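Local atomic coordinates of GTP-binding nuclear protein GSP1 (Encephalitozoon cuniculi, PDB entry 4DJT), a protein that binds GTP and GDP as a Ran-family small GTPase and is probably needed for nuclear protein import and RNA export. Residues T25-K38 / V185-H197. Sequence-based numbering, arbitrary orientation. Where two conformers were deposited one is given.
Sequences TTYINRVLDGRFEK and VNLEPTEVNYDYH. With MG (magnesium ion), chain D; GDP (guanosine-5'-diphosphate), chain C.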
ATOM      1  N   THR A  25       7.584   1.890  -2.592  1.00 12.21           N
ATOM      2  CA  THR A  25       8.271   0.983  -3.496  1.00 12.56           C
ATOM      3  C   THR A  25       9.120  -0.025  -2.746  1.00 12.52           C
ATOM      4  O   THR A  25       9.100  -1.232  -3.071  1.00 12.85           O
ATOM      5  CB  THR A  25       9.099   1.804  -4.520  1.00 12.56           C
ATOM      6  OG1 THR A  25       8.199   2.656  -5.247  1.00 12.20           O
ATOM      7  CG2 THR A  25       9.819   0.890  -5.479  1.00 12.12           C
ATOM      8  N   THR A  26       9.795   0.420  -1.691  1.00 13.55           N
ATOM      9  CA  THR A  26      10.580  -0.507  -0.846  1.00 14.09           C
ATOM     10  C   THR A  26       9.705  -1.632  -0.275  1.00 13.84           C
ATOM     11  O   THR A  26      10.124  -2.816  -0.230  1.00 14.53           O
ATOM     12  CB  THR A  26      11.362   0.237   0.266  1.00 14.87           C
ATOM     13  OG1 THR A  26      12.190   1.256  -0.344  1.00 15.46           O
ATOM     14  CG2 THR A  26      12.267  -0.748   1.046  1.00 15.47           C
ATOM     15  N   TYR A  27       8.487  -1.266   0.116  1.00 13.49           N
ATOM     16  CA  TYR A  27       7.525  -2.207   0.649  1.00 13.70           C
ATOM     17  C   TYR A  27       7.152  -3.274  -0.362  1.00 13.36           C
ATOM     18  O   TYR A  27       7.315  -4.461  -0.087  1.00 13.29           O
ATOM     19  CB  TYR A  27       6.277  -1.486   1.077  1.00 13.69           C
ATOM     20  CG  TYR A  27       5.181  -2.378   1.664  1.00 13.68           C
ATOM     21  CD1 TYR A  27       5.323  -2.953   2.932  1.00 14.04           C
ATOM     22  CD2 TYR A  27       3.993  -2.567   1.002  1.00 13.69           C
ATOM     23  CE1 TYR A  27       4.320  -3.723   3.484  1.00 13.64           C
ATOM     24  CE2 TYR A  27       2.979  -3.339   1.548  1.00 13.28           C
ATOM     25  CZ  TYR A  27       3.155  -3.924   2.789  1.00 13.57           C
ATOM     26  OH  TYR A  27       2.115  -4.688   3.331  1.00 13.90           O
ATOM     27  N   ILE A  28       6.688  -2.857  -1.552  1.00 12.86           N
ATOM     28  CA  ILE A  28       6.031  -3.787  -2.475  1.00 12.66           C
ATOM     29  C   ILE A  28       6.953  -4.407  -3.529  1.00 12.53           C
ATOM     30  O   ILE A  28       6.632  -5.447  -4.064  1.00 12.24           O
ATOM     31  CB  ILE A  28       4.867  -3.114  -3.195  1.00 12.53           C
ATOM     32  CG1 ILE A  28       3.873  -4.156  -3.766  1.00 13.09           C
ATOM     33  CG2 ILE A  28       5.411  -2.121  -4.221  1.00 12.64           C
ATOM     34  CD1 ILE A  28       3.141  -4.991  -2.717  1.00 13.61           C
ATOM     35  N   ASN A  29       8.076  -3.745  -3.850  1.00 11.92           N
ATOM     36  CA  ASN A  29       8.853  -4.101  -5.030  1.00 12.19           C
ATOM     37  C   ASN A  29       9.758  -5.329  -4.696  1.00 13.01           C
ATOM     38  O   ASN A  29      11.004  -5.233  -4.659  1.00 12.38           O
ATOM     39  CB  ASN A  29       9.660  -2.909  -5.488  1.00 12.18           C
ATOM     40  CG  ASN A  29      10.431  -3.162  -6.770  1.00 12.30           C
ATOM     41  OD1 ASN A  29      10.106  -4.061  -7.555  1.00 12.51           O
ATOM     42  ND2 ASN A  29      11.458  -2.383  -6.977  1.00 12.29           N
ATOM     43  N   ARG A  30       9.063  -6.421  -4.375  1.00 13.56           N
ATOM     44  CA  ARG A  30       9.658  -7.695  -4.022  1.00 14.87           C
ATOM     45  C   ARG A  30       9.181  -8.727  -5.019  1.00 14.69           C
ATOM     46  O   ARG A  30       8.253  -8.496  -5.779  1.00 14.89           O
ATOM     47  CB  ARG A  30       9.282  -8.070  -2.572  1.00 16.89           C
ATOM     48  CG  ARG A  30       9.759  -7.037  -1.562  1.00 18.86           C
ATOM     49  CD  ARG A  30       9.189  -7.285  -0.154  1.00 22.04           C
ATOM     50  NE  ARG A  30      10.251  -7.072   0.799  1.00 26.36           N
ATOM     51  CZ  ARG A  30      10.490  -5.943   1.450  1.00 29.58           C
ATOM     52  NH1 ARG A  30      11.536  -5.874   2.271  1.00 32.67           N
ATOM     53  NH2 ARG A  30       9.661  -4.917   1.357  1.00 31.39           N
ATOM     54  N   VAL A  31       9.822  -9.875  -5.033  1.00 15.29           N
ATOM     55  CA  VAL A  31       9.507 -10.853  -6.053  1.00 15.30           C
ATOM     56  C   VAL A  31       8.039 -11.262  -6.015  1.00 15.44           C
ATOM     57  O   VAL A  31       7.376 -11.249  -7.054  1.00 15.60           O
ATOM     58  CB  VAL A  31      10.439 -12.082  -5.959  1.00 16.29           C
ATOM     59  CG1 VAL A  31       9.918 -13.213  -6.826  1.00 16.29           C
ATOM     60  CG2 VAL A  31      11.870 -11.680  -6.321  1.00 16.35           C
ATOM     61  N   LEU A  32       7.518 -11.570  -4.820  1.00 15.43           N
ATOM     62  CA  LEU A  32       6.077 -11.933  -4.667  1.00 15.03           C
ATOM     63  C   LEU A  32       5.723 -13.047  -5.655  1.00 15.94           C
ATOM     64  O   LEU A  32       6.429 -14.046  -5.676  1.00 16.22           O
ATOM     65  CB  LEU A  32       5.197 -10.676  -4.813  1.00 14.81           C
ATOM     66  CG  LEU A  32       5.636  -9.536  -3.881  1.00 14.59           C
ATOM     67  CD1 LEU A  32       4.848  -8.239  -4.153  1.00 14.27           C
ATOM     68  CD2 LEU A  32       5.487  -9.943  -2.397  1.00 14.74           C
ATOM     69  N   ASP A  33       4.634 -12.925  -6.435  1.00 15.88           N
ATOM     70  CA  ASP A  33       4.252 -13.988  -7.379  1.00 16.86           C
ATOM     71  C   ASP A  33       5.271 -14.158  -8.482  1.00 17.25           C
ATOM     72  O   ASP A  33       5.270 -15.197  -9.144  1.00 18.87           O
ATOM     73  CB  ASP A  33       2.892 -13.733  -8.031  1.00 16.99           C
ATOM     74  CG  ASP A  33       1.761 -13.870  -7.078  1.00 17.22           C
ATOM     75  OD1 ASP A  33       2.025 -14.237  -5.905  1.00 17.69           O
ATOM     76  OD2 ASP A  33       0.619 -13.598  -7.499  1.00 17.10           O
ATOM     77  N   GLY A  34       6.155 -13.172  -8.658  1.00 16.88           N
ATOM     78  CA  GLY A  34       7.301 -13.281  -9.585  1.00 17.45           C
ATOM     79  C   GLY A  34       7.524 -11.959 -10.328  1.00 17.32           C
ATOM     80  O   GLY A  34       6.606 -11.153 -10.467  1.00 16.48           O
ATOM     81  N   ARG A  35       8.747 -11.725 -10.786  1.00 17.71           N
ATOM     82  CA  ARG A  35       9.018 -10.513 -11.588  1.00 18.34           C
ATOM     83  C   ARG A  35       8.201 -10.451 -12.867  1.00 19.47           C
ATOM     84  O   ARG A  35       7.699  -9.383 -13.237  1.00 19.28           O
ATOM     85  CB  ARG A  35      10.476 -10.439 -11.959  1.00 18.90           C
ATOM     86  CG  ARG A  35      11.360 -10.210 -10.785  1.00 19.66           C
ATOM     87  CD  ARG A  35      12.812 -10.128 -11.239  1.00 20.47           C
ATOM     88  NE  ARG A  35      13.691  -9.986 -10.099  1.00 21.04           N
ATOM     89  CZ  ARG A  35      14.149 -10.984  -9.362  1.00 20.89           C
ATOM     90  NH1 ARG A  35      13.821 -12.245  -9.621  1.00 22.50           N
ATOM     91  NH2 ARG A  35      14.918 -10.723  -8.345  1.00 21.25           N
ATOM     92  N   PHE A  36       8.124 -11.576 -13.583  1.00 21.52           N
ATOM     93  CA  PHE A  36       7.492 -11.575 -14.952  1.00 24.51           C
ATOM     94  C   PHE A  36       5.999 -11.339 -14.871  1.00 23.76           C
ATOM     95  O   PHE A  36       5.382 -10.801 -15.803  1.00 25.27           O
ATOM     96  CB  PHE A  36       7.780 -12.881 -15.725  1.00 27.52           C
ATOM     97  CG  PHE A  36       7.202 -12.913 -17.151  1.00 29.35           C
ATOM     98  CD1 PHE A  36       7.862 -12.295 -18.207  1.00 32.86           C
ATOM     99  CD2 PHE A  36       5.999 -13.580 -17.422  1.00 33.96           C
ATOM    100  CE1 PHE A  36       7.347 -12.345 -19.513  1.00 33.46           C
ATOM    101  CE2 PHE A  36       5.486 -13.638 -18.725  1.00 34.91           C
ATOM    102  CZ  PHE A  36       6.149 -13.005 -19.760  1.00 33.73           C
ATOM    103  N   GLU A  37       5.417 -11.676 -13.739  1.00 21.92           N
ATOM    104  CA  GLU A  37       3.989 -11.498 -13.562  1.00 22.14           C
ATOM    105  C   GLU A  37       3.600 -10.031 -13.364  1.00 19.94           C
ATOM    106  O   GLU A  37       2.439  -9.679 -13.478  1.00 18.50           O
ATOM    107  CB  GLU A  37       3.468 -12.354 -12.397  1.00 22.91           C
ATOM    108  CG  GLU A  37       3.375 -13.871 -12.701  1.00 25.11           C
ATOM    109  CD  GLU A  37       4.711 -14.596 -12.623  1.00 26.94           C
ATOM    110  OE1 GLU A  37       5.734 -13.934 -12.448  1.00 26.48           O
ATOM    111  OE2 GLU A  37       4.740 -15.852 -12.776  1.00 29.52           O
ATOM    112  N   LYS A  38       4.576  -9.179 -13.051  1.00 18.88           N
ATOM    113  CA  LYS A  38       4.288  -7.776 -12.809  1.00 17.26           C
ATOM    114  C   LYS A  38       3.997  -7.107 -14.139  1.00 18.94           C
ATOM    115  O   LYS A  38       4.346  -7.640 -15.210  1.00 20.46           O
ATOM    116  CB  LYS A  38       5.450  -7.103 -12.086  1.00 16.47           C
ATOM    117  CG  LYS A  38       5.902  -7.853 -10.824  1.00 15.48           C
ATOM    118  CD  LYS A  38       7.081  -7.220 -10.146  1.00 14.85           C
ATOM    119  CE  LYS A  38       7.461  -8.014  -8.880  1.00 14.76           C
ATOM    120  NZ  LYS A  38       6.380  -8.027  -7.836  1.00 14.29           N
ATOM    121  N   VAL A 185       5.051 -15.642   1.579  1.00 27.19           N
ATOM    122  CA  VAL A 185       5.342 -14.939   0.328  1.00 26.32           C
ATOM    123  C   VAL A 185       6.833 -14.719   0.138  1.00 24.93           C
ATOM    124  O   VAL A 185       7.574 -14.521   1.127  1.00 25.72           O
ATOM    125  CB  VAL A 185       4.579 -13.594   0.189  1.00 27.08           C
ATOM    126  CG1 VAL A 185       3.086 -13.874   0.029  1.00 28.67           C
ATOM    127  CG2 VAL A 185       4.875 -12.650   1.353  1.00 28.47           C
ATOM    128  N   ASN A 186       7.263 -14.733  -1.121  1.00 23.55           N
ATOM    129  CA  ASN A 186       8.678 -14.448  -1.489  1.00 23.36           C
ATOM    130  C   ASN A 186       8.957 -12.955  -1.337  1.00 22.10           C
ATOM    131  O   ASN A 186       8.416 -12.131  -2.106  1.00 20.87           O
ATOM    132  CB  ASN A 186       8.994 -14.903  -2.914  1.00 23.84           C
ATOM    133  CG  ASN A 186      10.464 -14.733  -3.273  1.00 24.75           C
ATOM    134  OD1 ASN A 186      11.132 -13.823  -2.792  1.00 25.25           O
ATOM    135  ND2 ASN A 186      10.972 -15.607  -4.118  1.00 25.87           N
ATOM    136  N   LEU A 187       9.763 -12.608  -0.345  1.00 20.77           N
ATOM    137  CA  LEU A 187       9.953 -11.193   0.028  1.00 21.29           C
ATOM    138  C   LEU A 187      11.267 -10.635  -0.459  1.00 19.98           C
ATOM    139  O   LEU A 187      11.711  -9.568   0.004  1.00 19.50           O
ATOM    140  CB  LEU A 187       9.833 -11.014   1.539  1.00 21.78           C
ATOM    141  CG  LEU A 187       8.476 -11.367   2.144  1.00 22.82           C
ATOM    142  CD1 LEU A 187       8.598 -11.464   3.668  1.00 23.65           C
ATOM    143  CD2 LEU A 187       7.434 -10.341   1.721  1.00 22.47           C
ATOM    144  N   GLU A 188      11.917 -11.346  -1.381  1.00 19.42           N
ATOM    145  CA  GLU A 188      13.187 -10.881  -1.879  0.70 20.17           C
ATOM    146  C   GLU A 188      12.984  -9.615  -2.726  1.00 18.46           C
ATOM    147  O   GLU A 188      12.063  -9.534  -3.527  1.00 16.56           O
ATOM    148  CB  GLU A 188      13.921 -11.974  -2.653  0.70 21.86           C
ATOM    149  CG  GLU A 188      14.394 -13.091  -1.749  0.70 23.65           C
ATOM    150  CD  GLU A 188      14.951 -14.308  -2.468  0.70 26.44           C
ATOM    151  OE1 GLU A 188      14.844 -14.433  -3.718  0.70 28.54           O
ATOM    152  OE2 GLU A 188      15.511 -15.162  -1.755  0.70 30.14           O
ATOM    153  N   PRO A 189      13.806  -8.584  -2.458  1.00 17.78           N
ATOM    154  CA  PRO A 189      13.764  -7.381  -3.313  1.00 17.05           C
ATOM    155  C   PRO A 189      13.983  -7.751  -4.773  1.00 16.54           C
ATOM    156  O   PRO A 189      14.828  -8.596  -5.064  1.00 17.31           O
ATOM    157  CB  PRO A 189      14.937  -6.531  -2.787  1.00 17.99           C
ATOM    158  CG  PRO A 189      15.093  -6.951  -1.352  1.00 18.97           C
ATOM    159  CD  PRO A 189      14.727  -8.419  -1.314  1.00 18.99           C
ATOM    160  N   THR A 190      13.240  -7.129  -5.693  1.00 15.25           N
ATOM    161  CA  THR A 190      13.355  -7.479  -7.111  1.00 15.28           C
ATOM    162  C   THR A 190      14.659  -7.068  -7.760  1.00 16.23           C
ATOM    163  O   THR A 190      15.045  -7.660  -8.767  1.00 16.16           O
ATOM    164  CB  THR A 190      12.275  -6.833  -7.975  1.00 14.35           C
ATOM    165  OG1 THR A 190      12.333  -5.415  -7.832  1.00 13.90           O
ATOM    166  CG2 THR A 190      10.852  -7.309  -7.566  1.00 13.86           C
ATOM    167  N   GLU A 191      15.269  -6.002  -7.249  1.00 16.80           N
ATOM    168  CA  GLU A 191      16.410  -5.336  -7.899  1.00 18.06           C
ATOM    169  C   GLU A 191      16.012  -4.681  -9.242  1.00 17.46           C
ATOM    170  O   GLU A 191      16.865  -4.395 -10.103  1.00 17.91           O
ATOM    171  CB  GLU A 191      17.603  -6.315  -8.054  1.00 20.13           C
ATOM    172  CG  GLU A 191      17.930  -7.051  -6.767  1.00 22.02           C
ATOM    173  CD  GLU A 191      19.062  -8.062  -6.922  1.00 24.76           C
ATOM    174  OE1 GLU A 191      20.160  -7.653  -7.313  1.00 27.39           O
ATOM    175  OE2 GLU A 191      18.822  -9.271  -6.662  1.00 29.06           O
ATOM    176  N   VAL A 192      14.710  -4.405  -9.407  1.00 16.48           N
ATOM    177  CA  VAL A 192      14.188  -3.751 -10.589  1.00 15.94           C
ATOM    178  C   VAL A 192      13.823  -2.334 -10.191  1.00 15.55           C
ATOM    179  O   VAL A 192      12.934  -2.112  -9.354  1.00 15.66           O
ATOM    180  CB  VAL A 192      12.929  -4.434 -11.170  1.00 15.51           C
ATOM    181  CG1 VAL A 192      12.412  -3.649 -12.385  1.00 15.41           C
ATOM    182  CG2 VAL A 192      13.237  -5.895 -11.537  1.00 15.91           C
ATOM    183  N   ASN A 193      14.559  -1.380 -10.732  1.00 15.57           N
ATOM    184  CA  ASN A 193      14.199   0.011 -10.553  1.00 16.02           C
ATOM    185  C   ASN A 193      13.365   0.490 -11.727  1.00 15.07           C
ATOM    186  O   ASN A 193      13.854   0.588 -12.855  1.00 14.74           O
ATOM    187  CB  ASN A 193      15.443   0.881 -10.444  1.00 17.79           C
ATOM    188  CG  ASN A 193      15.123   2.350 -10.642  1.00 19.22           C
ATOM    189  OD1 ASN A 193      14.120   2.842 -10.124  1.00 19.26           O
ATOM    190  ND2 ASN A 193      15.988   3.065 -11.431  1.00 21.96           N
ATOM    191  N   TYR A 194      12.101   0.809 -11.463  1.00 14.44           N
ATOM    192  CA  TYR A 194      11.215   1.286 -12.493  1.00 13.95           C
ATOM    193  C   TYR A 194      10.859   2.767 -12.303  1.00 14.88           C
ATOM    194  O   TYR A 194       9.960   3.289 -13.001  1.00 15.49           O
ATOM    195  CB  TYR A 194       9.931   0.436 -12.586  1.00 13.22           C
ATOM    196  CG  TYR A 194       9.240   0.154 -11.299  1.00 12.49           C
ATOM    197  CD1 TYR A 194       8.417   1.111 -10.686  1.00 12.03           C
ATOM    198  CD2 TYR A 194       9.395  -1.081 -10.667  1.00 12.54           C
ATOM    199  CE1 TYR A 194       7.796   0.844  -9.482  1.00 12.30           C
ATOM    200  CE2 TYR A 194       8.760  -1.353  -9.484  1.00 12.38           C
ATOM    201  CZ  TYR A 194       7.931  -0.385  -8.908  1.00 12.23           C
ATOM    202  OH  TYR A 194       7.304  -0.633  -7.727  1.00 12.65           O
ATOM    203  N   ASP A 195      11.564   3.435 -11.396  1.00 15.26           N
ATOM    204  CA  ASP A 195      11.217   4.798 -11.054  1.00 15.87           C
ATOM    205  C   ASP A 195      11.698   5.729 -12.171  1.00 15.64           C
ATOM    206  O   ASP A 195      12.806   5.590 -12.676  1.00 15.00           O
ATOM    207  CB  ASP A 195      11.906   5.251  -9.760  1.00 16.70           C
ATOM    208  CG  ASP A 195      11.365   4.604  -8.529  1.00 17.07           C
ATOM    209  OD1 ASP A 195      10.454   3.758  -8.599  1.00 16.34           O
ATOM    210  OD2 ASP A 195      11.854   4.969  -7.456  1.00 18.66           O
ATOM    211  N   TYR A 196      10.908   6.749 -12.454  1.00 16.63           N
ATOM    212  CA  TYR A 196      11.367   7.840 -13.297  1.00 16.92           C
ATOM    213  C   TYR A 196      12.434   8.595 -12.534  1.00 18.29           C
ATOM    214  O   TYR A 196      12.360   8.744 -11.316  1.00 17.90           O
ATOM    215  CB  TYR A 196      10.224   8.790 -13.651  1.00 17.76           C
ATOM    216  CG  TYR A 196       9.012   8.117 -14.277  1.00 17.65           C
ATOM    217  CD1 TYR A 196       9.159   7.084 -15.196  1.00 18.23           C
ATOM    218  CD2 TYR A 196       7.728   8.570 -14.010  1.00 18.50           C
ATOM    219  CE1 TYR A 196       8.064   6.503 -15.809  1.00 18.01           C
ATOM    220  CE2 TYR A 196       6.629   7.986 -14.610  1.00 18.68           C
ATOM    221  CZ  TYR A 196       6.806   6.956 -15.506  1.00 19.31           C
ATOM    222  OH  TYR A 196       5.713   6.345 -16.099  1.00 21.15           O
ATOM    223  N   HIS A 197      13.436   9.074 -13.244  1.00 19.51           N
ATOM    224  CA  HIS A 197      14.426   9.919 -12.623  1.00 21.16           C
ATOM    225  C   HIS A 197      13.822  11.270 -12.282  1.00 23.00           C
ATOM    226  O   HIS A 197      13.124  11.868 -13.100  1.00 22.67           O
ATOM    227  CB  HIS A 197      15.629  10.119 -13.530  1.00 21.72           C
ATOM    228  CG  HIS A 197      16.736  10.887 -12.865  1.00 23.09           C
ATOM    229  ND1 HIS A 197      17.483  10.363 -11.864  1.00 24.16           N
ATOM    230  CD2 HIS A 197      17.145  12.216 -13.009  1.00 23.67           C
ATOM    231  CE1 HIS A 197      18.384  11.294 -11.442  1.00 24.52           C
ATOM    232  NE2 HIS A 197      18.164  12.428 -12.132  1.00 24.42           N
TER
HETATM  233 MG    MG D 302       8.148   4.735  -5.340  1.00 12.21          MG
HETATM  234  PB  GDP C 301       8.505   5.839  -2.208  1.00 13.64           P
HETATM  235  O1B GDP C 301       8.262   4.706  -3.218  1.00 11.67           O
HETATM  236  O2B GDP C 301       7.390   6.033  -1.194  1.00 12.83           O
HETATM  237  O3B GDP C 301       9.008   7.111  -2.888  1.00 13.09           O
HETATM  238  O3A GDP C 301       9.788   5.452  -1.304  1.00 13.89           O
HETATM  239  PA  GDP C 301      10.983   4.450  -1.631  1.00 15.68           P
HETATM  240  O1A GDP C 301      10.587   2.998  -1.451  1.00 14.46           O
HETATM  241  O2A GDP C 301      11.596   4.879  -2.927  1.00 15.43           O
HETATM  242  O5' GDP C 301      12.025   4.712  -0.466  1.00 16.12           O
HETATM  243  C5' GDP C 301      12.473   6.061  -0.237  1.00 17.59           C
HETATM  244  C4' GDP C 301      13.745   5.988   0.587  1.00 19.44           C
HETATM  245  O4' GDP C 301      13.426   5.528   1.884  1.00 19.89           O
HETATM  246  C3' GDP C 301      14.737   4.997   0.039  1.00 21.72           C
HETATM  247  O3' GDP C 301      16.036   5.491   0.293  1.00 26.15           O
HETATM  248  C2' GDP C 301      14.556   3.750   0.848  1.00 22.20           C
HETATM  249  O2' GDP C 301      15.745   2.951   1.005  1.00 24.27           O
HETATM  250  C1' GDP C 301      14.108   4.340   2.166  1.00 21.20           C
HETATM  251  N9  GDP C 301      13.207   3.437   2.867  1.00 24.06           N
HETATM  252  C8  GDP C 301      12.039   2.900   2.446  1.00 22.34           C
HETATM  253  N7  GDP C 301      11.530   2.096   3.413  1.00 21.61           N
HETATM  254  C5  GDP C 301      12.331   2.175   4.473  1.00 22.48           C
HETATM  255  C6  GDP C 301      12.374   1.597   5.828  1.00 24.90           C
HETATM  256  O6  GDP C 301      11.471   0.819   6.255  1.00 20.98           O
HETATM  257  N1  GDP C 301      13.418   1.938   6.613  1.00 25.48           N
HETATM  258  C2  GDP C 301      14.407   2.773   6.188  1.00 28.50           C
HETATM  259  N2  GDP C 301      15.419   3.075   7.003  1.00 31.66           N
HETATM  260  N3  GDP C 301      14.428   3.327   4.960  1.00 27.42           N
HETATM  261  C4  GDP C 301      13.432   3.054   4.098  1.00 25.43           C
HETATM  262  O   HOH W   1       5.475 -15.784  -2.898  1.00 20.63           O
HETATM  263  O   HOH W   2       8.164   4.572  -7.363  1.00 11.42           O
HETATM  264  O   HOH W   3      10.246   4.882  -5.255  1.00 11.97           O
HETATM  265  O   HOH W   4       6.056   4.563  -5.389  1.00 12.17           O
HETATM  266  O   HOH W   5       7.877   6.875  -5.403  1.00 13.11           O
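Asn29 has CG anti to its own nitrogen (chi1 -176°), and Thr190 has OG1 between its nitrogen and carbonyl carbon (chi1 58°). These torsions turn Asn29 OD1 and Thr190 OG1 to each other. The two side chains cross at about a right angle, and Thr190 OG1 donates to Asn29 OD1 at 2.6 Å. The hydroxyl lies above the amide carbonyl plane, not on a lone pair. The other end of the amide is also held: Asn29 ND2 donates to Val192 O at 2.8 Å, close to the amide plane. These two bonds fix the rotation of the amide. Thr190 OG1 also accepts from Val192 N, which makes an ST turn. The ring edge of Tyr194 reaches the same amide oxygen, with CE2 3.6 Å from Asn29 OD1.

Backbone bonds continue the pairing. Thr190 N donates to Asn29 O, Val31 N to Glu188 O at 2.7 Å, and Leu32 N to Asn186 O. Arg35 grips Thr190 O side-on. Arg35 NE donates to Thr190 O at 3.0 Å on a lone pair, in the carbonyl plane; NH2 comes to the same oxygen from above that plane. Val31 CG2 sits over one face of this guanidinium, near its rim. Arg30 NE donates to Leu187 O at 3.0 Å, and its NH2 bonds Tyr27 O at the helix end.

Thr25 OG1 binds the magnesium at 2.1 Å and is hydrogen-bonded to Asp67. Asp195 takes the second shell, accepting from two of the metal's waters.

Segment 185-197 follows helix 164-174 and runs beside helix 24-28, consistent with the C-terminal extension of GDP-bound Ran. Tyr194 OH bonds Asp67 of strand 60-68 and His49 of strand 46-54. Ile28, ending helix 24-28, packs on Val65 of strand 60-68 and Phe166 of helix 164-174.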